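Local coordinates for proliferating cell nuclear antigen (Entamoeba histolytica, PDB 3P91), which acts as a ring-shaped sliding clamp on DNA and probably raises the processivity of DNA polymerase delta during replication, at residues A[7-12]-A[63-68]; A[55-60]-A[245-250]; A[163-168]-A[208-213]; A[153-158]-A[174-179]. One frame throughout, in Å; residues are numbered along the deposited sequence.

Contact 1: A[7-12]-A[63-68]; sequences FHAKFK and DEFQCL
Glu64 holds His8 and Lys10 at once, one carboxylate oxygen for each, on one face of an antiparallel strand pair broken by a classic beta bulge. His8 NE2 donates to Glu64 OE2 over 2.6 Å, nearly straight (175°), with the acceptor in the plane of the imidazole; ring and carboxylate planes are turned 53° apart. His8 ND1 is hydrogen-bonded to Asp96 OD2, and two acidic partners of this kind would favour a protonated ring. The other oxygen, Glu64 OE1, forms a salt bridge with Lys10 NZ at 3.1 Å, reached by bends of the lysine at chi3 and chi4.

Between the backbones, His8 and Gln66 form a hydrogen-bonded pair through both N-H groups. At the bulge Asp63 and Glu64 both face Lys10: Lys10 O takes Asp63 N at 2.8 Å and, weakly, Glu64 N at 3.4 Å. Lys12 NZ is hydrogen-bonded to Asp60 O, while Lys12 CG lies against Asp63 OD2.

The opposite face is apolar. Phe7 sets its edge toward the face of Phe65 in an offset T-shaped pair, centroids 5.4 Å apart and planes at 78°. Ala9 CB rests against Phe65 CD1. Beside this outermost strand of the five-stranded sheet of the N-terminal domain, Cys67 CB meets the edge of the Phe7 ring, 3.5 Å from Phe7 CD1.

Contact 2: A[55-60]-A[245-250]; sequences LLIETD and EACVLK
Leu56 and Val248 form a hydrogen-bonded antiparallel pair: Leu56 N donates to Val248 O and Val248 N to Leu56 O, both over 3.1 Å. Two residues on, Glu58 N reaches Ala246 O at 3.0 Å, and Cys247 CA adds a CH...O contact to Leu56 O. The axes of the short strand segments 55-57 and 247-250 approach to 5.0 Å at 176°, almost exactly antiparallel.

Side chains alternate between two faces. On one, Leu55 CG stands anti to the backbone N (chi1 165°), and CD1 beyond it lies 3.6 Å from Val248 O and also beside Cys247 SG. Leu249 CD1 touches Leu55 CB, and Ile57 CG1 lies 4.2 Å from Cys247 SG. The partly exposed other face has the thinner contact of Leu56 CB with Val248 CG1. Past the strand end, Asp60 CB meets Ala246 CB at 3.6 Å, methylene against methyl.

Helix 14-25 covers the Leu55-Ile57 face through Leu16, Phe17 and Val20, and Ser23 touches Leu249. Strand 238-244 flanks Val248 through Glu241 and Lys243. The pair is the seam where strand 52-57 of the N-terminal domain and strand 247-253 of the C-terminal domain join into one continuous antiparallel sheet, as in the two-domain subunit of PCNA clamps.

Contact 3: A[163-168]-A[208-213]; sequences ITIGCT and ASFALK
Ile163 and Phe210 face each other as a hydrogen-bonded antiparallel pair, and their side chains lie on the tightly packed face of this strand junction. Ile163 N donates to Phe210 O and Phe210 N to Ile163 O, each over 3.0 Å. Ile165 and Ala208 repeat the pattern: Ile165 N reaches Ala208 O at 3.0 Å in a nearly straight bond (171°), while Ala208 N lies 3.2 Å from Ile165 O.

On the face of Ile163, Ile165 and Phe210 the apolar groups are in contact. Ile165 CD1 comes within 4.1 Å of Phe210 CD2, the two side chains crossing at about a right angle. Ile163 CG2 lies near Phe210 CB, and Ile163 CB touches Leu212 CD1 at 4.0 Å, just where the chain leaves strand 206-211 through the N-cap Ala211 and enters helix 212-218. Leu232, Ile215 and Phe155 add to the buried layer.

The other face is looser, partly exposed and polar. Thr164 and Ser209, a non-hydrogen-bonded pair with CA atoms 4.3 Å apart, both hold the hydroxyl anti to the carbonyl carbon (chi1 -69° and -60°), which sets Thr164 OG1 2.8 Å from Ser209 OG in a side-chain hydrogen bond.

The contact fixes strand 206-211 at the margin of the four-stranded sheet of the C-terminal domain. Its chemistry divides the two faces: branched and aromatic groups turn to the buried layer of Phe155, Ile215 and Leu232, while a hydroxyl pair, in which either oxygen may donate, ties the strands together on the partly exposed side.

Contact 4: A[153-158]-A[174-179]; sequences KDFSAL and LTTKGA
Phe155 carries Thr176 CG2 over one face of its ring, pressed tightly to within 3.2 Å of Phe155 CD2, while the carbonyl of Leu174 comes in at the edge: Leu174 O lies 3.3 Å from Phe155 CZ, near the ring plane. Thr175 C approaches Phe155 CE2 obliquely, and Leu174 CB touches Phe155 CZ at 4.1 Å. Thr176 OG1 stands anti to the backbone N (chi1 -166°) and is hydrogen-bonded to Ser162 O, leaving the methyl as the group that meets the ring.

This is helix-on-sheet packing: helix 145-158 lies over strand 171-177 of the four-stranded sheet in the C-terminal domain, the axes of segments 153-158 and 174-177 approaching to 8.6 Å, 20° from parallel. Ile163 and Thr183 also touch Phe155 from the sheet, and Leu212 of helix 212-218 packs against its CB.

At the end of the helix the contact turns polar. Leu158 O accepts a CH...O contact from Gly178 CA at 3.5 Å, and a water lies 2.7 Å from Leu158 O, placed to donate to it; the same water has a weak, 3.5 Å bond from Gly178 N. Lys82 of a neighbouring subunit packs on Leu158 and makes a weak hydrogen bond to Ala157 O.

From the N terminus, strand 7-11 opens contact 1, and residues 55-60 open contact 2 before 63-68 close contact 1, so the two cross; Phe65 CD2 packs on Thr59 CG2 where they touch. Contact 2 spans 184 residues between its segments and closes only at 245-250, joining the N- and C-terminal domains. Within that span, contact 4 opens at 153-158 and contact 3 at 163-168; contact 4 closes at 174-179 and contact 3 at 208-213, a second crossing. These two share a sheet and meet at Thr164 N and Thr175 O. Contacts 1 and 3 lie about 40 Å apart between centres, on opposite sides of the chain's centre.

Contact 1: A[7-12]-A[63-68]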
loop_
_atom_site.group_PDB
_atom_site.type_symbol
_atom_site.label_atom_id
_atom_site.label_comp_id
_atom_site.label_asym_id
_atom_site.label_seq_id
_atom_site.Cartn_x
_atom_site.Cartn_y
_atom_site.Cartn_z
ATOM N N PHE A 7 -15.472 -36.746 6.199
ATOM C CA PHE A 7 -15.990 -35.403 6.365
ATOM C C PHE A 7 -16.205 -34.719 5.024
ATOM O O PHE A 7 -15.327 -34.720 4.162
ATOM C CB PHE A 7 -15.050 -34.581 7.256
ATOM C CG PHE A 7 -15.545 -33.191 7.545
ATOM C CD1 PHE A 7 -16.732 -32.993 8.231
ATOM C CD2 PHE A 7 -14.823 -32.084 7.129
ATOM C CE1 PHE A 7 -17.190 -31.720 8.489
ATOM C CE2 PHE A 7 -15.278 -30.808 7.387
ATOM C CZ PHE A 7 -16.460 -30.625 8.067
ATOM N N HIS A 8 -17.392 -34.150 4.853
ATOM C CA HIS A 8 -17.693 -33.323 3.694
ATOM C C HIS A 8 -18.485 -32.081 4.107
ATOM O O HIS A 8 -19.460 -32.168 4.843
ATOM C CB HIS A 8 -18.450 -34.134 2.639
ATOM C CG HIS A 8 -19.055 -33.304 1.548
ATOM N ND1 HIS A 8 -18.308 -32.749 0.532
ATOM C CD2 HIS A 8 -20.337 -32.937 1.317
ATOM C CE1 HIS A 8 -19.104 -32.072 -0.275
ATOM N NE2 HIS A 8 -20.339 -32.171 0.178
ATOM N N ALA A 9 -18.063 -30.919 3.632
ATOM C CA ALA A 9 -18.764 -29.688 3.972
ATOM C C ALA A 9 -18.662 -28.639 2.872
ATOM O O ALA A 9 -17.573 -28.356 2.380
ATOM C CB ALA A 9 -18.239 -29.128 5.289
ATOM N N LYS A 10 -19.799 -28.070 2.482
ATOM C CA LYS A 10 -19.784 -26.918 1.594
ATOM C C LYS A 10 -20.426 -25.722 2.252
ATOM O O LYS A 10 -21.561 -25.793 2.708
ATOM C CB LYS A 10 -20.495 -27.200 0.277
ATOM C CG LYS A 10 -20.468 -26.005 -0.665
ATOM C CD LYS A 10 -21.171 -26.333 -1.955
ATOM C CE LYS A 10 -22.634 -26.599 -1.682
ATOM N NZ LYS A 10 -23.170 -27.716 -2.509
ATOM N N PHE A 11 -19.701 -24.613 2.275
ATOM C CA PHE A 11 -20.186 -23.422 2.937
ATOM C C PHE A 11 -21.276 -22.740 2.135
ATOM O O PHE A 11 -21.304 -22.823 0.914
ATOM C CB PHE A 11 -19.035 -22.456 3.184
ATOM C CG PHE A 11 -18.090 -22.916 4.242
ATOM C CD1 PHE A 11 -18.242 -22.494 5.551
ATOM C CD2 PHE A 11 -17.062 -23.790 3.937
ATOM C CE1 PHE A 11 -17.374 -22.922 6.538
ATOM C CE2 PHE A 11 -16.192 -24.223 4.919
ATOM C CZ PHE A 11 -16.346 -23.784 6.224
ATOM N N LYS A 12 -22.186 -22.081 2.836
ATOM C CA LYS A 12 -23.120 -21.182 2.186
ATOM C C LYS A 12 -22.335 -19.997 1.647
ATOM O O LYS A 12 -22.514 -19.596 0.497
ATOM C CB LYS A 12 -24.204 -20.720 3.164
ATOM C CG LYS A 12 -25.290 -21.760 3.375
ATOM C CD LYS A 12 -26.264 -21.373 4.460
ATOM C CE LYS A 12 -27.438 -22.333 4.498
ATOM N NZ LYS A 12 -28.316 -22.111 5.689
ATOM N N ASP A 63 -24.325 -25.375 3.095
ATOM C CA ASP A 63 -25.340 -25.905 2.197
ATOM C C ASP A 63 -25.348 -27.431 2.227
ATOM O O ASP A 63 -26.396 -28.053 2.062
ATOM C CB ASP A 63 -25.105 -25.404 0.774
ATOM C CG ASP A 63 -25.605 -23.996 0.572
ATOM O OD1 ASP A 63 -24.980 -23.242 -0.210
ATOM O OD2 ASP A 63 -26.626 -23.646 1.202
ATOM N N GLU A 64 -24.171 -28.019 2.423
ATOM C CA GLU A 64 -24.035 -29.459 2.641
ATOM C C GLU A 64 -23.140 -29.698 3.846
ATOM O O GLU A 64 -22.168 -28.962 4.061
ATOM C CB GLU A 64 -23.430 -30.150 1.422
ATOM C CG GLU A 64 -24.170 -29.885 0.132
ATOM C CD GLU A 64 -23.521 -30.555 -1.057
ATOM O OE1 GLU A 64 -24.181 -30.667 -2.115
ATOM O OE2 GLU A 64 -22.353 -30.972 -0.935
ATOM N N PHE A 65 -23.467 -30.715 4.634
ATOM C CA PHE A 65 -22.660 -31.048 5.799
ATOM C C PHE A 65 -22.849 -32.496 6.221
ATOM O O PHE A 65 -23.959 -32.951 6.460
ATOM C CB PHE A 65 -22.954 -30.110 6.975
ATOM C CG PHE A 65 -21.938 -30.199 8.084
ATOM C CD1 PHE A 65 -20.836 -29.354 8.104
ATOM C CD2 PHE A 65 -22.072 -31.141 9.093
ATOM C CE1 PHE A 65 -19.897 -29.446 9.107
ATOM C CE2 PHE A 65 -21.135 -31.231 10.106
ATOM C CZ PHE A 65 -20.047 -30.382 10.113
ATOM N N GLN A 66 -21.741 -33.212 6.299
ATOM C CA GLN A 66 -21.741 -34.593 6.707
ATOM C C GLN A 66 -20.507 -34.833 7.549
ATOM O O GLN A 66 -19.387 -34.596 7.110
ATOM C CB GLN A 66 -21.732 -35.519 5.480
ATOM C CG GLN A 66 -21.448 -36.992 5.791
ATOM C CD GLN A 66 -22.552 -37.665 6.606
ATOM O OE1 GLN A 66 -23.604 -37.073 6.872
ATOM N NE2 GLN A 66 -22.315 -38.913 7.004
ATOM N N CYS A 67 -20.725 -35.293 8.769
ATOM C CA CYS A 67 -19.648 -35.722 9.639
ATOM C C CYS A 67 -20.293 -36.690 10.608
ATOM O O CYS A 67 -20.820 -36.292 11.633
ATOM C CB CYS A 67 -19.027 -34.531 10.371
ATOM S SG CYS A 67 -17.419 -34.856 11.117
ATOM N N LEU A 68 -20.281 -37.967 10.245
ATOM C CA LEU A 68 -21.032 -38.985 10.967
ATOM C C LEU A 68 -20.403 -39.224 12.325
ATOM O O LEU A 68 -21.087 -39.278 13.348
ATOM C CB LEU A 68 -21.079 -40.291 10.159
ATOM C CG LEU A 68 -22.132 -41.315 10.601
ATOM C CD1 LEU A 68 -23.515 -40.863 10.161
ATOM C CD2 LEU A 68 -21.832 -42.709 10.073
#

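Contact 2: A[55-60]-A[245-250]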
loop_
_atom_site.group_PDB
_atom_site.type_symbol
_atom_site.label_atom_id
_atom_site.label_comp_id
_atom_site.label_asym_id
_atom_site.label_seq_id
_atom_site.Cartn_x
_atom_site.Cartn_y
_atom_site.Cartn_z
ATOM N N LEU A 55 -14.350 -21.120 19.206
ATOM C CA LEU A 55 -15.092 -20.991 17.958
ATOM C C LEU A 55 -16.127 -22.081 17.780
ATOM O O LEU A 55 -15.885 -23.250 18.073
ATOM C CB LEU A 55 -14.156 -21.009 16.747
ATOM C CG LEU A 55 -14.809 -21.245 15.374
ATOM C CD1 LEU A 55 -15.508 -19.993 14.842
ATOM C CD2 LEU A 55 -13.784 -21.749 14.368
ATOM N N LEU A 56 -17.284 -21.685 17.273
ATOM C CA LEU A 56 -18.280 -22.644 16.863
ATOM C C LEU A 56 -18.894 -22.236 15.537
ATOM O O LEU A 56 -19.612 -21.248 15.460
ATOM C CB LEU A 56 -19.376 -22.746 17.906
ATOM C CG LEU A 56 -20.500 -23.662 17.451
ATOM C CD1 LEU A 56 -19.948 -25.058 17.195
ATOM C CD2 LEU A 56 -21.615 -23.686 18.483
ATOM N N ILE A 57 -18.600 -22.988 14.486
ATOM C CA ILE A 57 -19.369 -22.846 13.268
ATOM C C ILE A 57 -20.459 -23.904 13.286
ATOM O O ILE A 57 -20.185 -25.084 13.460
ATOM C CB ILE A 57 -18.511 -23.011 12.014
ATOM C CG1 ILE A 57 -17.232 -22.191 12.140
ATOM C CG2 ILE A 57 -19.298 -22.578 10.794
ATOM C CD1 ILE A 57 -16.286 -22.375 11.004
ATOM N N GLU A 58 -21.698 -23.474 13.120
ATOM C CA GLU A 58 -22.821 -24.389 13.178
ATOM C C GLU A 58 -23.140 -24.963 11.815
ATOM O O GLU A 58 -22.680 -24.443 10.794
ATOM C CB GLU A 58 -24.046 -23.659 13.702
ATOM C CG GLU A 58 -23.899 -23.131 15.113
ATOM C CD GLU A 58 -25.245 -22.911 15.755
ATOM O OE1 GLU A 58 -25.717 -23.832 16.465
ATOM O OE2 GLU A 58 -25.835 -21.830 15.521
ATOM N N THR A 59 -23.951 -26.020 11.794
ATOM C CA THR A 59 -24.285 -26.687 10.535
ATOM C C THR A 59 -25.153 -25.817 9.610
ATOM O O THR A 59 -25.209 -26.055 8.403
ATOM C CB THR A 59 -24.900 -28.116 10.747
ATOM O OG1 THR A 59 -26.107 -28.039 11.516
ATOM C CG2 THR A 59 -23.906 -29.040 11.450
ATOM N N ASP A 60 -25.795 -24.799 10.184
ATOM C CA ASP A 60 -26.588 -23.827 9.426
ATOM C C ASP A 60 -25.737 -22.907 8.546
ATOM O O ASP A 60 -26.264 -22.151 7.731
ATOM C CB ASP A 60 -27.424 -22.965 10.374
ATOM C CG ASP A 60 -28.729 -23.624 10.770
ATOM O OD1 ASP A 60 -29.057 -23.627 11.974
ATOM O OD2 ASP A 60 -29.437 -24.130 9.875
ATOM N N GLU A 245 -23.497 -15.018 11.272
ATOM C CA GLU A 245 -24.750 -15.648 10.858
ATOM C C GLU A 245 -25.083 -16.920 11.656
ATOM O O GLU A 245 -25.948 -16.906 12.541
ATOM C CB GLU A 245 -24.723 -15.939 9.353
ATOM N N ALA A 246 -24.408 -18.020 11.335
ATOM C CA ALA A 246 -24.583 -19.272 12.073
ATOM C C ALA A 246 -23.237 -19.661 12.646
ATOM O O ALA A 246 -22.748 -20.773 12.462
ATOM C CB ALA A 246 -25.105 -20.363 11.163
ATOM N N CYS A 247 -22.637 -18.718 13.345
ATOM C CA CYS A 247 -21.254 -18.840 13.725
ATOM C C CYS A 247 -21.015 -17.856 14.849
ATOM O O CYS A 247 -21.673 -16.822 14.925
ATOM C CB CYS A 247 -20.392 -18.484 12.523
ATOM S SG CYS A 247 -18.657 -18.263 12.885
ATOM N N VAL A 248 -20.089 -18.178 15.735
ATOM C CA VAL A 248 -19.756 -17.259 16.804
ATOM C C VAL A 248 -18.330 -17.498 17.239
ATOM O O VAL A 248 -17.852 -18.630 17.238
ATOM C CB VAL A 248 -20.721 -17.387 18.005
ATOM C CG1 VAL A 248 -20.596 -18.755 18.653
ATOM C CG2 VAL A 248 -20.481 -16.254 19.021
ATOM N N LEU A 249 -17.644 -16.416 17.580
ATOM C CA LEU A 249 -16.256 -16.482 17.987
ATOM C C LEU A 249 -16.140 -15.764 19.312
ATOM O O LEU A 249 -16.695 -14.686 19.481
ATOM C CB LEU A 249 -15.379 -15.807 16.941
ATOM C CG LEU A 249 -13.896 -15.705 17.292
ATOM C CD1 LEU A 249 -13.288 -17.092 17.439
ATOM C CD2 LEU A 249 -13.140 -14.889 16.249
ATOM N N LYS A 250 -15.441 -16.360 20.267
ATOM C CA LYS A 250 -15.303 -15.731 21.572
ATOM C C LYS A 250 -13.897 -15.836 22.114
ATOM O O LYS A 250 -13.213 -16.838 21.900
ATOM C CB LYS A 250 -16.263 -16.341 22.583
ATOM C CG LYS A 250 -17.707 -16.057 22.319
ATOM C CD LYS A 250 -18.528 -16.905 23.236
ATOM C CE LYS A 250 -20.004 -16.688 23.049
ATOM N NZ LYS A 250 -20.730 -17.623 23.949
#

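Contact 3: A[163-168]-A[208-213]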
loop_
_atom_site.group_PDB
_atom_site.type_symbol
_atom_site.label_atom_id
_atom_site.label_comp_id
_atom_site.label_asym_id
_atom_site.label_seq_id
_atom_site.Cartn_x
_atom_site.Cartn_y
_atom_site.Cartn_z
ATOM N N ILE A 163 -4.769 -1.697 28.791
ATOM C CA ILE A 163 -5.889 -0.852 28.439
ATOM C C ILE A 163 -6.924 -1.001 29.535
ATOM O O ILE A 163 -7.202 -2.101 29.992
ATOM C CB ILE A 163 -6.508 -1.242 27.093
ATOM C CG1 ILE A 163 -7.730 -0.365 26.812
ATOM C CG2 ILE A 163 -6.881 -2.724 27.072
ATOM C CD1 ILE A 163 -8.463 -0.716 25.542
ATOM N N THR A 164 -7.483 0.113 29.975
ATOM C CA THR A 164 -8.503 0.063 30.999
ATOM C C THR A 164 -9.866 0.325 30.393
ATOM O O THR A 164 -10.042 1.227 29.585
ATOM C CB THR A 164 -8.204 1.053 32.121
ATOM O OG1 THR A 164 -7.048 0.600 32.837
ATOM C CG2 THR A 164 -9.384 1.170 33.079
ATOM N N ILE A 165 -10.825 -0.502 30.776
ATOM C CA ILE A 165 -12.168 -0.416 30.249
ATOM C C ILE A 165 -13.119 -0.276 31.412
ATOM O O ILE A 165 -13.162 -1.125 32.293
ATOM C CB ILE A 165 -12.515 -1.677 29.463
ATOM C CG1 ILE A 165 -11.508 -1.865 28.335
ATOM C CG2 ILE A 165 -13.914 -1.591 28.907
ATOM C CD1 ILE A 165 -11.692 -3.137 27.583
ATOM N N GLY A 166 -13.865 0.816 31.427
ATOM C CA GLY A 166 -14.781 1.076 32.511
ATOM C C GLY A 166 -16.173 1.250 31.964
ATOM O O GLY A 166 -16.347 1.712 30.842
ATOM N N CYS A 167 -17.165 0.873 32.759
ATOM C CA CYS A 167 -18.550 0.988 32.343
ATOM C C CYS A 167 -19.420 1.563 33.448
ATOM O O CYS A 167 -19.378 1.104 34.584
ATOM C CB CYS A 167 -19.087 -0.377 31.932
ATOM S SG CYS A 167 -20.567 -0.285 30.918
ATOM N N THR A 168 -20.200 2.579 33.101
ATOM C CA THR A 168 -21.229 3.091 33.992
ATOM C C THR A 168 -22.582 2.911 33.323
ATOM O O THR A 168 -22.684 2.265 32.288
ATOM C CB THR A 168 -21.000 4.567 34.353
ATOM O OG1 THR A 168 -21.272 5.401 33.217
ATOM C CG2 THR A 168 -19.565 4.773 34.802
ATOM N N ALA A 208 -11.725 -2.519 34.749
ATOM C CA ALA A 208 -10.666 -3.525 34.798
ATOM C C ALA A 208 -9.606 -3.253 33.743
ATOM O O ALA A 208 -9.899 -2.649 32.718
ATOM C CB ALA A 208 -11.250 -4.920 34.615
ATOM N N SER A 209 -8.379 -3.703 33.998
ATOM C CA SER A 209 -7.280 -3.555 33.044
ATOM C C SER A 209 -6.928 -4.881 32.385
ATOM O O SER A 209 -7.062 -5.942 32.996
ATOM C CB SER A 209 -6.039 -3.001 33.731
ATOM O OG SER A 209 -6.305 -1.734 34.289
ATOM N N PHE A 210 -6.456 -4.805 31.146
ATOM C CA PHE A 210 -6.210 -5.981 30.330
ATOM C C PHE A 210 -4.946 -5.803 29.514
ATOM O O PHE A 210 -4.517 -4.684 29.262
ATOM C CB PHE A 210 -7.385 -6.198 29.383
ATOM C CG PHE A 210 -8.696 -6.421 30.085
ATOM C CD1 PHE A 210 -9.057 -7.691 30.526
ATOM C CD2 PHE A 210 -9.571 -5.364 30.304
ATOM C CE1 PHE A 210 -10.263 -7.905 31.176
ATOM C CE2 PHE A 210 -10.782 -5.572 30.953
ATOM C CZ PHE A 210 -11.127 -6.849 31.390
ATOM N N ALA A 211 -4.341 -6.907 29.103
ATOM C CA ALA A 211 -3.198 -6.839 28.208
ATOM C C ALA A 211 -3.660 -6.234 26.891
ATOM O O ALA A 211 -4.552 -6.771 26.245
ATOM C CB ALA A 211 -2.626 -8.225 27.983
ATOM N N LEU A 212 -3.064 -5.116 26.489
ATOM C CA LEU A 212 -3.498 -4.437 25.273
ATOM C C LEU A 212 -3.180 -5.259 24.028
ATOM O O LEU A 212 -3.940 -5.244 23.056
ATOM C CB LEU A 212 -2.904 -3.024 25.178
ATOM C CG LEU A 212 -3.166 -2.184 23.917
ATOM C CD1 LEU A 212 -4.651 -2.037 23.614
ATOM C CD2 LEU A 212 -2.514 -0.812 24.037
ATOM N N LYS A 213 -2.070 -5.990 24.060
ATOM C CA LYS A 213 -1.695 -6.828 22.923
ATOM C C LYS A 213 -2.810 -7.793 22.559
ATOM O O LYS A 213 -3.098 -8.003 21.385
ATOM C CB LYS A 213 -0.406 -7.601 23.202
#

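Contact 4: A[153-158]-A[174-179]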
loop_
_atom_site.group_PDB
_atom_site.type_symbol
_atom_site.label_atom_id
_atom_site.label_comp_id
_atom_site.label_asym_id
_atom_site.label_seq_id
_atom_site.Cartn_x
_atom_site.Cartn_y
_atom_site.Cartn_z
ATOM N N LYS A 153 -6.433 0.064 17.803
ATOM C CA LYS A 153 -5.323 0.416 16.924
ATOM C C LYS A 153 -4.631 1.683 17.380
ATOM O O LYS A 153 -3.404 1.733 17.478
ATOM C CB LYS A 153 -5.812 0.586 15.489
ATOM N N ASP A 154 -5.414 2.715 17.652
ATOM C CA ASP A 154 -4.837 3.962 18.122
ATOM C C ASP A 154 -4.131 3.719 19.439
ATOM O O ASP A 154 -3.024 4.194 19.656
ATOM C CB ASP A 154 -5.916 5.015 18.309
ATOM C CG ASP A 154 -6.592 5.394 17.010
ATOM O OD1 ASP A 154 -7.771 5.808 17.062
ATOM O OD2 ASP A 154 -5.949 5.286 15.942
ATOM N N PHE A 155 -4.781 2.960 20.312
ATOM C CA PHE A 155 -4.228 2.637 21.625
ATOM C C PHE A 155 -2.891 1.905 21.579
ATOM O O PHE A 155 -2.015 2.175 22.389
ATOM C CB PHE A 155 -5.252 1.854 22.456
ATOM C CG PHE A 155 -6.186 2.733 23.236
ATOM C CD1 PHE A 155 -6.793 3.825 22.637
ATOM C CD2 PHE A 155 -6.449 2.479 24.571
ATOM C CE1 PHE A 155 -7.645 4.646 23.356
ATOM C CE2 PHE A 155 -7.302 3.296 25.296
ATOM C CZ PHE A 155 -7.904 4.380 24.683
ATOM N N SER A 156 -2.740 0.980 20.634
ATOM C CA SER A 156 -1.481 0.253 20.470
ATOM C C SER A 156 -0.348 1.204 20.108
ATOM O O SER A 156 0.791 1.030 20.541
ATOM C CB SER A 156 -1.610 -0.810 19.381
ATOM O OG SER A 156 -2.719 -1.655 19.625
ATOM N N ALA A 157 -0.676 2.210 19.306
ATOM C CA ALA A 157 0.296 3.200 18.880
ATOM C C ALA A 157 0.655 4.175 19.992
ATOM O O ALA A 157 1.805 4.599 20.102
ATOM C CB ALA A 157 -0.230 3.962 17.673
ATOM N N LEU A 158 -0.328 4.526 20.812
ATOM C CA LEU A 158 -0.165 5.588 21.794
ATOM C C LEU A 158 -0.041 5.079 23.226
ATOM O O LEU A 158 0.303 5.839 24.134
ATOM C CB LEU A 158 -1.352 6.536 21.708
ATOM C CG LEU A 158 -1.597 7.197 20.357
ATOM C CD1 LEU A 158 -2.980 7.811 20.309
ATOM C CD2 LEU A 158 -0.523 8.241 20.055
ATOM N N LEU A 174 -12.403 4.179 28.047
ATOM C CA LEU A 174 -11.276 3.365 27.632
ATOM C C LEU A 174 -10.018 4.160 27.808
ATOM O O LEU A 174 -9.872 5.235 27.239
ATOM C CB LEU A 174 -11.420 2.942 26.176
ATOM C CG LEU A 174 -12.699 2.181 25.841
ATOM C CD1 LEU A 174 -13.630 3.070 25.045
ATOM C CD2 LEU A 174 -12.388 0.932 25.072
ATOM N N THR A 175 -9.103 3.621 28.594
ATOM C CA THR A 175 -7.923 4.360 28.988
ATOM C C THR A 175 -6.631 3.581 28.758
ATOM O O THR A 175 -6.552 2.389 29.045
ATOM C CB THR A 175 -8.031 4.767 30.464
ATOM O OG1 THR A 175 -8.983 5.829 30.588
ATOM C CG2 THR A 175 -6.695 5.239 30.997
ATOM N N THR A 176 -5.634 4.268 28.213
ATOM C CA THR A 176 -4.260 3.787 28.203
ATOM C C THR A 176 -3.320 4.984 28.389
ATOM O O THR A 176 -3.648 6.105 27.997
ATOM C CB THR A 176 -3.921 2.989 26.913
ATOM O OG1 THR A 176 -2.694 2.271 27.093
ATOM C CG2 THR A 176 -3.791 3.904 25.713
ATOM N N LYS A 177 -2.177 4.747 29.025
ATOM C CA LYS A 177 -1.168 5.776 29.246
ATOM C C LYS A 177 0.171 5.272 28.733
ATOM O O LYS A 177 0.689 4.274 29.225
ATOM C CB LYS A 177 -1.061 6.121 30.735
ATOM N N GLY A 178 0.726 5.958 27.738
ATOM C CA GLY A 178 2.021 5.601 27.185
ATOM C C GLY A 178 3.157 6.478 27.683
ATOM O O GLY A 178 2.996 7.271 28.614
ATOM N N ALA A 179 4.316 6.338 27.049
ATOM C CA ALA A 179 5.511 7.060 27.469
ATOM C C ALA A 179 5.383 8.548 27.214
ATOM O O ALA A 179 5.929 9.366 27.954
ATOM C CB ALA A 179 6.735 6.515 26.758
HETATM O O HOH W 1 -1.596 7.175 25.419
#